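Local coordinates for protein hypoxanthine phosphoribosyltransferase (Bacillus anthracis, PDB 4QYI) that probably salvages purines by joining hypoxanthine or guanine to the phosphoribosyl group of phosphoribosyl pyrophosphate, releasing pyrophosphate, with magnesium as cofactor, at residues T79-L84 against L110-D115; D102-G107 against V139-E144; T129-P134 against V146-P151. One frame throughout, in Å; residues are numbered along the deposited sequence. Where two conformers were deposited one is given.

Contact 1 (T79-L84 against L110-D115); sequences TGKVKL and LHFLKD. With PO4 (phosphate ion), chain H.
Leu110 points away from segment 79-84, and its side chain touches Phe127 of strand 124-129. Its backbone N gives a weak hydrogen bond to phosphate O4, 3.1 Å long and bent to 134°. Phe112 carries the contact. Its CG is anti to the backbone N (chi1 -171°), which sends the ring across the chain at Gly80-Val82. Lys81 CA sits over one ring face as a CH-pi contact, 4.0 Å from the Phe112 centroid. Val82 N lies over the same face, and Val82 CG2 meets Phe112 CD1 at 3.8 Å. Gly80 O approaches Phe112 CB to 3.4 Å. Gly80, with positive phi, is the first residue past helix 74-79; an ST turn, with Thr79 OG1 accepting from Lys81 N at 3.3 Å, lies at the exit. In the phosphoribosyltransferase fold this joins helix 108-118, which follows the phosphate-binding loop, to strand 82-84, an outermost strand of the large sheet in this chain. Strand and helix segments run at 42° with no hydrogen bond between them. Leu113 CD2 meets Leu84 CD2 at 3.9 Å, the side chains sliding past in opposite directions. It also touches Val82 CG2 at 4.1 Å, those side chains crossing at about a right angle.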
loop_
_atom_site.group_PDB
_atom_site.type_symbol
_atom_site.label_atom_id
_atom_site.label_comp_id
_atom_site.label_asym_id
_atom_site.label_seq_id
_atom_site.Cartn_x
_atom_site.Cartn_y
_atom_site.Cartn_z
ATOM N N THR A 79 -1.380 -24.610 -11.679
ATOM C CA THR A 79 -2.793 -24.617 -11.289
ATOM C C THR A 79 -3.297 -23.336 -10.617
ATOM O O THR A 79 -4.497 -23.208 -10.394
ATOM C CB THR A 79 -3.085 -25.766 -10.310
ATOM O OG1 THR A 79 -2.563 -25.424 -9.016
ATOM C CG2 THR A 79 -2.498 -27.106 -10.817
ATOM N N GLY A 80 -2.398 -22.434 -10.224
ATOM C CA GLY A 80 -2.787 -21.181 -9.555
ATOM C C GLY A 80 -3.082 -21.296 -8.077
ATOM O O GLY A 80 -3.374 -20.285 -7.391
ATOM N N LYS A 81 -2.994 -22.526 -7.585
ATOM C CA LYS A 81 -3.241 -22.787 -6.199
ATOM C C LYS A 81 -2.236 -21.979 -5.410
ATOM O O LYS A 81 -1.026 -22.136 -5.591
ATOM C CB LYS A 81 -3.055 -24.287 -5.904
ATOM C CG LYS A 81 -3.452 -24.717 -4.510
ATOM C CD LYS A 81 -2.765 -25.995 -4.003
ATOM C CE LYS A 81 -2.741 -27.228 -4.896
ATOM N NZ LYS A 81 -1.830 -28.276 -4.332
ATOM N N VAL A 82 -2.747 -21.117 -4.544
ATOM C CA VAL A 82 -1.905 -20.321 -3.677
ATOM C C VAL A 82 -2.396 -20.432 -2.261
ATOM O O VAL A 82 -3.551 -20.746 -2.003
ATOM C CB VAL A 82 -1.868 -18.827 -4.034
ATOM C CG1 VAL A 82 -1.057 -18.591 -5.297
ATOM C CG2 VAL A 82 -3.280 -18.243 -4.120
ATOM N N LYS A 83 -1.487 -20.166 -1.338
ATOM C CA LYS A 83 -1.752 -20.207 0.082
ATOM C C LYS A 83 -2.165 -18.808 0.512
ATOM O O LYS A 83 -1.438 -17.844 0.241
ATOM C CB LYS A 83 -0.457 -20.627 0.797
ATOM C CG LYS A 83 -0.481 -20.608 2.310
ATOM C CD LYS A 83 0.885 -20.957 2.870
ATOM C CE LYS A 83 1.107 -20.496 4.306
ATOM N NZ LYS A 83 0.116 -20.850 5.334
ATOM N N LEU A 84 -3.347 -18.662 1.121
ATOM C CA LEU A 84 -3.734 -17.349 1.619
ATOM C C LEU A 84 -2.919 -17.038 2.847
ATOM O O LEU A 84 -3.011 -17.739 3.852
ATOM C CB LEU A 84 -5.203 -17.274 2.017
ATOM C CG LEU A 84 -6.166 -17.509 0.876
ATOM C CD1 LEU A 84 -7.596 -17.249 1.367
ATOM C CD2 LEU A 84 -5.782 -16.579 -0.249
ATOM N N LEU A 110 -5.154 -15.494 -10.021
ATOM C CA LEU A 110 -6.270 -14.608 -9.834
ATOM C C LEU A 110 -7.594 -15.369 -9.993
ATOM O O LEU A 110 -8.594 -15.025 -9.360
ATOM C CB LEU A 110 -6.127 -13.491 -10.826
ATOM C CG LEU A 110 -6.867 -12.211 -10.523
ATOM C CD1 LEU A 110 -6.503 -11.655 -9.143
ATOM C CD2 LEU A 110 -6.467 -11.235 -11.605
ATOM N N HIS A 111 -7.585 -16.423 -10.809
ATOM C CA HIS A 111 -8.773 -17.266 -10.980
ATOM C C HIS A 111 -9.060 -17.944 -9.643
ATOM O O HIS A 111 -10.206 -18.043 -9.213
ATOM C CB HIS A 111 -8.529 -18.314 -12.070
ATOM C CG HIS A 111 -9.712 -19.187 -12.357
ATOM N ND1 HIS A 111 -10.729 -18.812 -13.210
ATOM C CD2 HIS A 111 -10.024 -20.433 -11.928
ATOM C CE1 HIS A 111 -11.622 -19.785 -13.284
ATOM N NE2 HIS A 111 -11.215 -20.782 -12.519
ATOM N N PHE A 112 -8.001 -18.385 -8.972
ATOM C CA PHE A 112 -8.128 -19.030 -7.683
ATOM C C PHE A 112 -8.648 -17.998 -6.668
ATOM O O PHE A 112 -9.547 -18.275 -5.873
ATOM C CB PHE A 112 -6.753 -19.599 -7.293
ATOM C CG PHE A 112 -6.763 -20.477 -6.102
ATOM C CD1 PHE A 112 -6.585 -19.949 -4.831
ATOM C CD2 PHE A 112 -6.897 -21.843 -6.256
ATOM C CE1 PHE A 112 -6.571 -20.775 -3.728
ATOM C CE2 PHE A 112 -6.876 -22.676 -5.158
ATOM C CZ PHE A 112 -6.712 -22.145 -3.893
ATOM N N LEU A 113 -8.101 -16.790 -6.693
ATOM C CA LEU A 113 -8.564 -15.751 -5.761
ATOM C C LEU A 113 -10.018 -15.354 -6.045
ATOM O O LEU A 113 -10.780 -15.041 -5.135
ATOM C CB LEU A 113 -7.658 -14.529 -5.777
ATOM C CG LEU A 113 -6.226 -14.797 -5.308
ATOM C CD1 LEU A 113 -5.431 -13.501 -5.315
ATOM C CD2 LEU A 113 -6.190 -15.403 -3.914
ATOM N N LYS A 114 -10.401 -15.428 -7.306
ATOM C CA LYS A 114 -11.777 -15.157 -7.697
ATOM C C LYS A 114 -12.741 -16.117 -6.989
ATOM O O LYS A 114 -13.724 -15.690 -6.388
ATOM C CB LYS A 114 -11.913 -15.317 -9.207
ATOM C CG LYS A 114 -13.308 -15.063 -9.738
ATOM C CD LYS A 114 -13.319 -15.167 -11.257
ATOM C CE LYS A 114 -14.710 -14.956 -11.820
ATOM N NZ LYS A 114 -14.731 -15.035 -13.303
ATOM N N ASP A 115 -12.457 -17.419 -7.059
ATOM C CA ASP A 115 -13.290 -18.415 -6.380
ATOM C C ASP A 115 -13.360 -18.155 -4.874
ATOM O O ASP A 115 -14.400 -18.351 -4.247
ATOM C CB ASP A 115 -12.759 -19.818 -6.629
ATOM C CG ASP A 115 -12.973 -20.283 -8.049
ATOM O OD1 ASP A 115 -13.767 -19.665 -8.787
ATOM O OD2 ASP A 115 -12.387 -21.317 -8.416
HETATM P P PO4 H . -1.751 -14.225 -12.124
HETATM O O1 PO4 H . -0.875 -13.526 -11.129
HETATM O O2 PO4 H . -1.389 -13.754 -13.507
HETATM O O3 PO4 H . -1.573 -15.727 -12.140
HETATM O O4 PO4 H . -3.177 -13.944 -11.781
#

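Contact 2 (D102-G107 against V139-E144); sequences DIIDSG and VDLTAE. With MG (magnesium ion), chain F; PO4 (phosphate ion), chain H.
Ile104 reaches toward segment 139-144 with its outermost methyl. Its CD1 lies 3.9 Å from Ala143 CB. The same methyl meets Leu141 CD2, the two side chains crossing at about a right angle. Leu141 CG is anti to its backbone N (chi1 -170°); its other methyl, CD1, lies 3.8 Å from Gly107 O. Val139 CG1 comes to 3.5 Å from that same Gly107 O. It stands between the backbone N and the carbonyl carbon of Val139, the crowded position. Gly107 has positive phi and brings its bare backbone against Val139 CG1. The polar link is slight: Val139 N gives a weak hydrogen bond to Ser106 O at 3.5 Å.

The next shell fixes the turn. Asp105 N donates to phosphate O2 at 2.7 Å, nearly straight at 164°. Gly107 N donates to the same oxygen at 3.1 Å, so two N-H groups grip it. Ser106 N bonds to Asp105 OD1 at 2.6 Å, using the anti lone pair of the carboxylate and folding that group back on the turn. Ser106 OG bonds Leu108 N at the start of the helix. Arg137 ties the two segments from outside, bonding both Asp105 O and Leu141 O.

At the far end of 102-107, Asp102 OD1 binds magnesium directly. Four waters and Glu101 complete its shell. One of the waters also donates to Ile103 O, and another to Asp102 OD2. The N-H groups of the turn and the helix start would favour an anion. Paired acidic residues followed by an anion-binding turn before a helix are the phosphoribosyl pyrophosphate motif of type I phosphoribosyltransferases. The phosphate, probably from the crystallisation liquor, is consistent with the 5'-phosphate position of a nucleotide.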
loop_
_atom_site.group_PDB
_atom_site.type_symbol
_atom_site.label_atom_id
_atom_site.label_comp_id
_atom_site.label_asym_id
_atom_site.label_seq_id
_atom_site.Cartn_x
_atom_site.Cartn_y
_atom_site.Cartn_z
ATOM N N ASP A 102 -1.128 -5.703 -9.996
ATOM C CA ASP A 102 -0.088 -5.026 -10.744
ATOM C C ASP A 102 0.040 -5.729 -12.088
ATOM O O ASP A 102 0.190 -5.091 -13.115
ATOM C CB ASP A 102 1.255 -5.056 -9.993
ATOM C CG ASP A 102 1.649 -6.455 -9.526
ATOM O OD1 ASP A 102 0.784 -7.308 -9.252
ATOM O OD2 ASP A 102 2.856 -6.691 -9.390
ATOM N N ILE A 103 -0.033 -7.058 -12.071
ATOM C CA ILE A 103 0.134 -7.839 -13.293
ATOM C C ILE A 103 -0.729 -9.069 -13.356
ATOM O O ILE A 103 -0.966 -9.717 -12.340
ATOM C CB ILE A 103 1.575 -8.391 -13.389
ATOM C CG1 ILE A 103 2.579 -7.250 -13.408
ATOM C CG2 ILE A 103 1.759 -9.254 -14.650
ATOM C CD1 ILE A 103 4.011 -7.691 -13.182
ATOM N N ILE A 104 -1.204 -9.390 -14.551
ATOM C CA ILE A 104 -1.947 -10.606 -14.757
ATOM C C ILE A 104 -1.279 -11.236 -15.955
ATOM O O ILE A 104 -1.183 -10.604 -16.995
ATOM C CB ILE A 104 -3.420 -10.389 -15.100
ATOM C CG1 ILE A 104 -4.144 -9.683 -13.963
ATOM C CG2 ILE A 104 -4.083 -11.729 -15.376
ATOM C CD1 ILE A 104 -5.614 -9.501 -14.261
ATOM N N ASP A 105 -0.775 -12.449 -15.803
ATOM C CA ASP A 105 -0.137 -13.147 -16.918
ATOM C C ASP A 105 -0.830 -14.477 -17.224
ATOM O O ASP A 105 -1.636 -14.562 -18.155
ATOM C CB ASP A 105 1.402 -13.232 -16.760
ATOM C CG ASP A 105 1.863 -13.723 -15.391
ATOM O OD1 ASP A 105 1.191 -14.551 -14.745
ATOM O OD2 ASP A 105 2.964 -13.297 -14.991
ATOM N N SER A 106 -0.572 -15.500 -16.433
ATOM C CA SER A 106 -1.221 -16.769 -16.682
ATOM C C SER A 106 -2.682 -16.695 -16.238
ATOM O O SER A 106 -3.540 -17.414 -16.776
ATOM C CB SER A 106 -0.521 -17.867 -15.902
ATOM O OG SER A 106 -0.810 -17.730 -14.530
ATOM N N GLY A 107 -2.942 -15.847 -15.236
ATOM C CA GLY A 107 -4.276 -15.666 -14.672
ATOM C C GLY A 107 -4.705 -16.771 -13.727
ATOM O O GLY A 107 -5.786 -16.703 -13.122
ATOM N N VAL A 139 -5.479 -19.828 -18.372
ATOM C CA VAL A 139 -6.857 -20.005 -17.975
ATOM C C VAL A 139 -7.638 -18.831 -18.549
ATOM O O VAL A 139 -7.057 -17.801 -18.921
ATOM C CB VAL A 139 -7.000 -20.090 -16.438
ATOM C CG1 VAL A 139 -6.705 -18.744 -15.783
ATOM C CG2 VAL A 139 -8.385 -20.587 -16.053
ATOM N N ASP A 140 -8.950 -19.003 -18.647
ATOM C CA ASP A 140 -9.824 -17.975 -19.175
ATOM C C ASP A 140 -10.064 -16.886 -18.116
ATOM O O ASP A 140 -10.745 -17.109 -17.121
ATOM C CB ASP A 140 -11.136 -18.640 -19.603
ATOM C CG ASP A 140 -11.987 -17.766 -20.497
ATOM O OD1 ASP A 140 -11.810 -16.527 -20.467
ATOM O OD2 ASP A 140 -12.842 -18.334 -21.226
ATOM N N LEU A 141 -9.481 -15.709 -18.314
ATOM C CA LEU A 141 -9.684 -14.614 -17.378
ATOM C C LEU A 141 -9.401 -13.301 -18.075
ATOM O O LEU A 141 -8.260 -12.974 -18.418
ATOM C CB LEU A 141 -8.832 -14.767 -16.108
ATOM C CG LEU A 141 -9.134 -13.794 -14.939
ATOM C CD1 LEU A 141 -8.811 -14.368 -13.564
ATOM C CD2 LEU A 141 -8.445 -12.448 -15.114
ATOM N N THR A 142 -10.475 -12.555 -18.282
ATOM C CA THR A 142 -10.402 -11.266 -18.911
ATOM C C THR A 142 -10.646 -10.243 -17.815
ATOM O O THR A 142 -11.673 -10.278 -17.128
ATOM C CB THR A 142 -11.458 -11.150 -20.028
ATOM O OG1 THR A 142 -11.207 -12.155 -21.017
ATOM C CG2 THR A 142 -11.408 -9.792 -20.703
ATOM N N ALA A 143 -9.683 -9.353 -17.632
ATOM C CA ALA A 143 -9.797 -8.291 -16.646
ATOM C C ALA A 143 -10.660 -7.202 -17.248
ATOM O O ALA A 143 -10.437 -6.782 -18.401
ATOM C CB ALA A 143 -8.423 -7.748 -16.298
ATOM N N GLU A 144 -11.613 -6.704 -16.461
ATOM C CA GLU A 144 -12.484 -5.653 -16.937
ATOM C C GLU A 144 -11.720 -4.345 -17.130
ATOM O O GLU A 144 -12.066 -3.539 -17.990
ATOM C CB GLU A 144 -13.681 -5.453 -15.999
ATOM C CG GLU A 144 -14.735 -6.560 -16.063
ATOM C CD GLU A 144 -14.362 -7.904 -15.417
ATOM O OE1 GLU A 144 -13.371 -8.045 -14.650
ATOM O OE2 GLU A 144 -15.126 -8.857 -15.663
HETATM MG MG MG F . 0.624 -8.812 -7.966
HETATM P P PO4 H . -1.751 -14.225 -12.124
HETATM O O1 PO4 H . -0.875 -13.526 -11.129
HETATM O O2 PO4 H . -1.389 -13.754 -13.507
HETATM O O3 PO4 H . -1.573 -15.727 -12.140
HETATM O O4 PO4 H . -3.177 -13.944 -11.781
HETATM O O HOH W 1 2.679 -9.033 -7.768
HETATM O O HOH W 2 0.526 -9.939 -9.973
HETATM O O HOH W 3 -0.224 -10.725 -7.273
HETATM O O HOH W 4 0.359 -8.066 -6.319
#

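Contact 3 (T129-P134 against V146-P151); sequences TLLDKP and VGFQIP
Leu131, Phe148 and Ile150 form the apolar centre. Leu131 CD2 presses on Ile150 CD1 at 3.3 Å, tighter than usual for two carbons. The two side chains cross obliquely. Leu131 CG is anti to the carbonyl carbon; its CD2 also touches Phe148 CB. Phe148 runs alongside Leu130, pointing the same way, and Leu130 CD1 meets ring atom CE1 at 4.2 Å. Leu130 O lies at the ring edge. Ile13 of strand 8-13 touches Leu131, Phe148 and Ile150, and Leu18 of helix 15-32 touches Leu130 and Phe148.

The other face of the sheet carries Thr129, Asp132, Val146 and Gln149. Val146 CG1 meets Asp132 CB at 3.5 Å, the side chains crossing at about a right angle. Gln149 is extended beyond CG, and its NE2 rests against Pro134 CG.

Between the faces the strands pair in parallel. Gly147 N donates to Thr129 O in the carbonyl plane. Phe148 N donates to Leu130 O at 2.8 Å, nearly along the C=O axis. Gly147 CA comes within 3.1 Å of Leu130 O. Asp132 N then donates to Phe148 O, and Ile150 N to Asp132 O at 3.2 Å. Both segments turn a corner, at Leu130 and at Gly147. Thr129 OG1 donates to Leu131 O at 2.7 Å from above the carbonyl plane, bridging the corner within segment 129-134.

At the polar edge, Asp132 OD1 makes a salt bridge to Arg137, and Lys133 NZ bonds Glu153 O. The Arg137 charge would probably stabilise Asp132 as a carboxylate in its buried place. Backbone bonds therefore set the register, apolar packing dominates the face of Leu131 and Phe148, and the charged ends look to partners beyond the two strands.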
loop_
_atom_site.group_PDB
_atom_site.type_symbol
_atom_site.label_atom_id
_atom_site.label_comp_id
_atom_site.label_asym_id
_atom_site.label_seq_id
_atom_site.Cartn_x
_atom_site.Cartn_y
_atom_site.Cartn_z
ATOM N N THR A 129 -6.159 -4.535 -13.500
ATOM C CA THR A 129 -4.719 -4.724 -13.470
ATOM C C THR A 129 -4.024 -3.604 -14.207
ATOM O O THR A 129 -4.525 -3.085 -15.198
ATOM C CB THR A 129 -4.296 -6.087 -14.080
ATOM O OG1 THR A 129 -2.884 -6.298 -13.911
ATOM C CG2 THR A 129 -4.639 -6.150 -15.551
ATOM N N LEU A 130 -2.858 -3.232 -13.702
ATOM C CA LEU A 130 -2.078 -2.193 -14.322
ATOM C C LEU A 130 -1.519 -2.733 -15.618
ATOM O O LEU A 130 -1.592 -2.068 -16.653
ATOM C CB LEU A 130 -0.907 -1.782 -13.429
ATOM C CG LEU A 130 -0.004 -0.689 -14.019
ATOM C CD1 LEU A 130 -0.775 0.594 -14.260
ATOM C CD2 LEU A 130 1.161 -0.410 -13.090
ATOM N N LEU A 131 -0.963 -3.947 -15.547
ATOM C CA LEU A 131 -0.338 -4.577 -16.705
ATOM C C LEU A 131 -0.968 -5.924 -17.008
ATOM O O LEU A 131 -1.325 -6.659 -16.087
ATOM C CB LEU A 131 1.140 -4.773 -16.430
ATOM C CG LEU A 131 1.902 -3.542 -15.917
ATOM C CD1 LEU A 131 3.314 -3.951 -15.509
ATOM C CD2 LEU A 131 1.933 -2.408 -16.924
ATOM N N ASP A 132 -1.111 -6.236 -18.297
ATOM C CA ASP A 132 -1.716 -7.483 -18.737
ATOM C C ASP A 132 -0.825 -8.124 -19.810
ATOM O O ASP A 132 -0.252 -7.429 -20.669
ATOM C CB ASP A 132 -3.135 -7.227 -19.293
ATOM C CG ASP A 132 -3.979 -8.505 -19.413
ATOM O OD1 ASP A 132 -3.648 -9.499 -18.741
ATOM O OD2 ASP A 132 -5.025 -8.493 -20.115
ATOM N N LYS A 133 -0.713 -9.446 -19.743
ATOM C CA LYS A 133 0.068 -10.234 -20.695
ATOM C C LYS A 133 -0.851 -11.370 -21.101
ATOM O O LYS A 133 -0.678 -12.488 -20.632
ATOM C CB LYS A 133 1.356 -10.784 -20.039
ATOM C CG LYS A 133 2.315 -9.674 -19.552
ATOM C CD LYS A 133 3.476 -9.855 -18.535
ATOM C CE LYS A 133 4.805 -10.510 -18.907
ATOM N NZ LYS A 133 5.753 -10.438 -17.740
ATOM N N PRO A 134 -1.855 -11.079 -21.948
ATOM C CA PRO A 134 -2.838 -12.087 -22.350
ATOM C C PRO A 134 -2.254 -13.249 -23.131
ATOM O O PRO A 134 -2.911 -14.278 -23.217
ATOM C CB PRO A 134 -3.841 -11.308 -23.220
ATOM C CG PRO A 134 -3.527 -9.873 -23.030
ATOM C CD PRO A 134 -2.095 -9.788 -22.604
ATOM N N VAL A 146 -7.862 -2.723 -17.681
ATOM C CA VAL A 146 -6.470 -2.994 -18.002
ATOM C C VAL A 146 -5.731 -1.714 -18.367
ATOM O O VAL A 146 -6.159 -0.981 -19.249
ATOM C CB VAL A 146 -6.358 -3.948 -19.209
ATOM C CG1 VAL A 146 -4.901 -4.214 -19.534
ATOM C CG2 VAL A 146 -7.080 -5.253 -18.923
ATOM N N GLY A 147 -4.612 -1.458 -17.697
ATOM C CA GLY A 147 -3.816 -0.283 -17.986
ATOM C C GLY A 147 -3.020 -0.383 -19.273
ATOM O O GLY A 147 -3.196 0.413 -20.195
ATOM N N PHE A 148 -2.148 -1.384 -19.339
ATOM C CA PHE A 148 -1.274 -1.560 -20.479
ATOM C C PHE A 148 -1.003 -3.015 -20.787
ATOM O O PHE A 148 -0.869 -3.847 -19.883
ATOM C CB PHE A 148 0.085 -0.938 -20.178
ATOM C CG PHE A 148 0.031 0.502 -19.771
ATOM C CD1 PHE A 148 -0.173 0.846 -18.442
ATOM C CD2 PHE A 148 0.251 1.511 -20.698
ATOM C CE1 PHE A 148 -0.180 2.172 -18.052
ATOM C CE2 PHE A 148 0.242 2.836 -20.312
ATOM C CZ PHE A 148 0.030 3.163 -18.988
ATOM N N GLN A 149 -0.895 -3.302 -22.074
ATOM C CA GLN A 149 -0.542 -4.625 -22.529
ATOM C C GLN A 149 0.932 -4.587 -22.844
ATOM O O GLN A 149 1.364 -3.841 -23.712
ATOM C CB GLN A 149 -1.310 -5.043 -23.765
ATOM C CG GLN A 149 -2.721 -5.518 -23.520
ATOM C CD GLN A 149 -3.214 -6.281 -24.727
ATOM O OE1 GLN A 149 -2.448 -6.529 -25.668
ATOM N NE2 GLN A 149 -4.479 -6.675 -24.712
ATOM N N ILE A 150 1.701 -5.380 -22.120
ATOM C CA ILE A 150 3.130 -5.439 -22.287
ATOM C C ILE A 150 3.647 -6.767 -22.811
ATOM O O ILE A 150 3.020 -7.792 -22.629
ATOM C CB ILE A 150 3.749 -5.103 -20.926
ATOM C CG1 ILE A 150 3.584 -3.609 -20.775
ATOM C CG2 ILE A 150 5.212 -5.536 -20.824
ATOM C CD1 ILE A 150 3.994 -3.093 -19.433
ATOM N N PRO A 151 4.793 -6.738 -23.508
ATOM C CA PRO A 151 5.357 -7.986 -24.005
ATOM C C PRO A 151 5.908 -8.806 -22.845
ATOM O O PRO A 151 6.266 -8.233 -21.813
ATOM C CB PRO A 151 6.472 -7.520 -24.956
ATOM C CG PRO A 151 6.801 -6.131 -24.533
ATOM C CD PRO A 151 5.519 -5.557 -24.012
#

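All three contacts reach the large mixed sheet of the phosphoribosyltransferase domain. Contact 1 is at the strand 82-84 end. Contacts 2 and 3 are at the other end, where strands 103-104 and 131-132 are neighbours. Their centres are about 9 Å apart, and hydrogen bonds probably join them. Contacts 1 and 2, centres about 12 Å apart, meet where Leu110 CD2 packs on Ile104 CD1, and both touch the phosphate. Contacts 1 and 3, centres about 19 Å apart, do not touch. In sequence, contact 2 crosses both others, and contact 1 precedes contact 3. The turn before helix 108-118 is bounded by contacts 1 and 2, and contact 3 extends the sheet beside it, consistent with one scaffold for phosphate and magnesium.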